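Local coordinates for Alr4995 protein (Nostoc sp., PDB 6LRF) that probably acts as a bifunctional arginine dihydrolase and ornithine cyclodeaminase, hydrolysing arginine and converting ornithine to proline, at residues B[322-325]-B[326-329]. Residues are numbered along the deposited sequence; the frame is centred on the assembly and turned at random.
Sequences GEQR and QSTS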
ATOM      1  N   GLY B 322     -37.927  -7.428 -24.848  1.00 21.25           N
ATOM      2  CA  GLY B 322     -37.787  -6.601 -26.040  1.00 25.48           C
ATOM      3  C   GLY B 322     -37.435  -7.404 -27.292  1.00 25.21           C
ATOM      4  O   GLY B 322     -36.679  -8.368 -27.230  1.00 27.07           O
ATOM      5  N   GLU B 323     -37.984  -7.003 -28.432  1.00 23.67           N
ATOM      6  CA  GLU B 323     -37.771  -7.723 -29.683  1.00 27.09           C
ATOM      7  C   GLU B 323     -36.307  -7.668 -30.184  1.00 27.73           C
ATOM      8  O   GLU B 323     -35.779  -8.669 -30.672  1.00 22.76           O
ATOM      9  CB  GLU B 323     -38.721  -7.169 -30.745  1.00 29.48           C
ATOM     10  CG  GLU B 323     -38.417  -7.617 -32.174  1.00 42.05           C
ATOM     11  CD  GLU B 323     -39.004  -8.986 -32.518  1.00 48.70           C
ATOM     12  OE1 GLU B 323     -39.897  -9.471 -31.786  1.00 57.01           O
ATOM     13  OE2 GLU B 323     -38.569  -9.576 -33.534  1.00 52.67           O
ATOM     14  N   GLN B 324     -35.661  -6.505 -30.065  1.00 19.38           N
ATOM     15  CA  GLN B 324     -34.263  -6.334 -30.486  1.00 19.07           C
ATOM     16  C   GLN B 324     -33.390  -6.018 -29.290  1.00 21.87           C
ATOM     17  O   GLN B 324     -33.882  -5.782 -28.184  1.00 19.20           O
ATOM     18  CB  GLN B 324     -34.115  -5.199 -31.517  1.00 20.06           C
ATOM     19  CG  GLN B 324     -35.022  -5.324 -32.728  1.00 19.07           C
ATOM     20  CD  GLN B 324     -34.546  -6.385 -33.689  1.00 25.85           C
ATOM     21  OE1 GLN B 324     -33.399  -6.806 -33.634  1.00 24.55           O
ATOM     22  NE2 GLN B 324     -35.428  -6.822 -34.584  1.00 23.54           N
ATOM     23  N   ARG B 325     -32.086  -5.989 -29.522  1.00 19.11           N
ATOM     24  CA  ARG B 325     -31.148  -5.631 -28.482  1.00 20.02           C
ATOM     25  C   ARG B 325     -31.479  -4.261 -27.861  1.00 25.05           C
ATOM     26  O   ARG B 325     -31.357  -4.088 -26.655  1.00 22.43           O
ATOM     27  CB  ARG B 325     -29.720  -5.627 -29.027  1.00 17.20           C
ATOM     28  CG  ARG B 325     -28.725  -5.139 -27.986  1.00 23.48           C
ATOM     29  CD  ARG B 325     -27.284  -5.188 -28.449  1.00 20.89           C
ATOM     30  NE  ARG B 325     -26.483  -4.364 -27.557  1.00 23.51           N
ATOM     31  CZ  ARG B 325     -25.207  -4.075 -27.736  1.00 23.37           C
ATOM     32  NH1 ARG B 325     -24.550  -4.549 -28.794  1.00 27.25           N
ATOM     33  NH2 ARG B 325     -24.589  -3.310 -26.850  1.00 23.25           N
ATOM     34  N   GLN B 326     -31.904  -3.288 -28.674  1.00 20.84           N
ATOM     35  CA  GLN B 326     -32.156  -1.945 -28.139  1.00 24.38           C
ATOM     36  C   GLN B 326     -33.593  -1.728 -27.635  1.00 27.32           C
ATOM     37  O   GLN B 326     -33.872  -0.717 -27.004  1.00 26.96           O
ATOM     38  CB  GLN B 326     -31.817  -0.891 -29.194  1.00 26.09           C
ATOM     39  CG  GLN B 326     -30.334  -0.859 -29.538  1.00 24.76           C
ATOM     40  CD  GLN B 326     -29.472  -0.503 -28.352  1.00 25.33           C
ATOM     41  OE1 GLN B 326     -29.931   0.151 -27.410  1.00 26.52           O
ATOM     42  NE2 GLN B 326     -28.220  -0.953 -28.374  1.00 20.21           N
ATOM     43  N   SER B 327     -34.498  -2.663 -27.918  1.00 25.01           N
ATOM     44  CA  SER B 327     -35.865  -2.582 -27.395  1.00 26.63           C
ATOM     45  C   SER B 327     -35.842  -2.617 -25.869  1.00 29.47           C
ATOM     46  O   SER B 327     -34.928  -3.178 -25.261  1.00 26.20           O
ATOM     47  CB  SER B 327     -36.741  -3.731 -27.910  1.00 22.05           C
ATOM     48  OG  SER B 327     -36.717  -3.810 -29.323  1.00 23.71           O
ATOM     49  N   THR B 328     -36.847  -2.022 -25.241  1.00 32.83           N
ATOM     50  CA  THR B 328     -36.912  -2.083 -23.795  1.00 29.94           C
ATOM     51  C   THR B 328     -37.600  -3.389 -23.394  1.00 27.65           C
ATOM     52  O   THR B 328     -38.386  -3.960 -24.154  1.00 24.05           O
ATOM     53  CB  THR B 328     -37.640  -0.862 -23.213  1.00 34.82           C
ATOM     54  OG1 THR B 328     -38.810  -0.613 -23.983  1.00 34.72           O
ATOM     55  CG2 THR B 328     -36.750   0.368 -23.307  1.00 31.45           C
ATOM     56  N   SER B 329     -37.230  -3.895 -22.231  1.00 27.35           N
ATOM     57  CA  SER B 329     -37.894  -5.041 -21.633  1.00 27.05           C
ATOM     58  C   SER B 329     -38.582  -4.553 -20.369  1.00 27.39           C
ATOM     59  O   SER B 329     -38.279  -3.459 -19.880  1.00 25.68           O
ATOM     60  CB  SER B 329     -36.897  -6.163 -21.327  1.00 25.47           C
ATOM     61  OG  SER B 329     -36.491  -6.805 -22.521  1.00 24.61           O
TER
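The side chains of Arg-325 and Gln-326 lie side by side and point the same way, with the guanidinium and amide planes 32° apart. They are neighbours rather than a stack: Gln-326 NE2 approaches obliquely and stays 3.9 Å from Arg-325 NE. Both residues occupy the corners of a type I beta turn, Gln-324 to Ser-327, in the loop of the hairpin that joins antiparallel strands 313-320 and 329-337. Both polar ends meet the second subunit: Gln-326 NE2 bonds to OE1 of Glu-141 of the second subunit, while Arg-325 NH1 bonds to Ser-313 OG of that subunit and makes a weak, long ion pair with OE2 of the same Glu-141.

The example illustrates how a serine can close a turn twice, once with its backbone and once with its side chain. Ser-327 N reaches Gln-324 O at 3.2 Å, from well above the carbonyl plane, so the turn's own bond is not directed at a lone pair. The hydroxyl adds a second bond: with chi1 at -54°, Ser-327 OG lies beside its own backbone N and swings back to accept Gln-324 N at 3.0 Å. Asp-114 of the second subunit also bonds to this OG, tying the turn to the interface. Were this serine replaced by alanine, Gln-324 N and Asp-114 of the second subunit would probably both lose the oxygen they share.

At the start of the loop, Gly-322 CA packs 3.6 Å from Ser-327 CB and 3.3 Å from Thr-328 O. A second serine hydroxyl then fastens the base of the loop, Gly-322 N donating to Ser-329 OG at 2.8 Å along an almost straight line, 175° at the hydrogen.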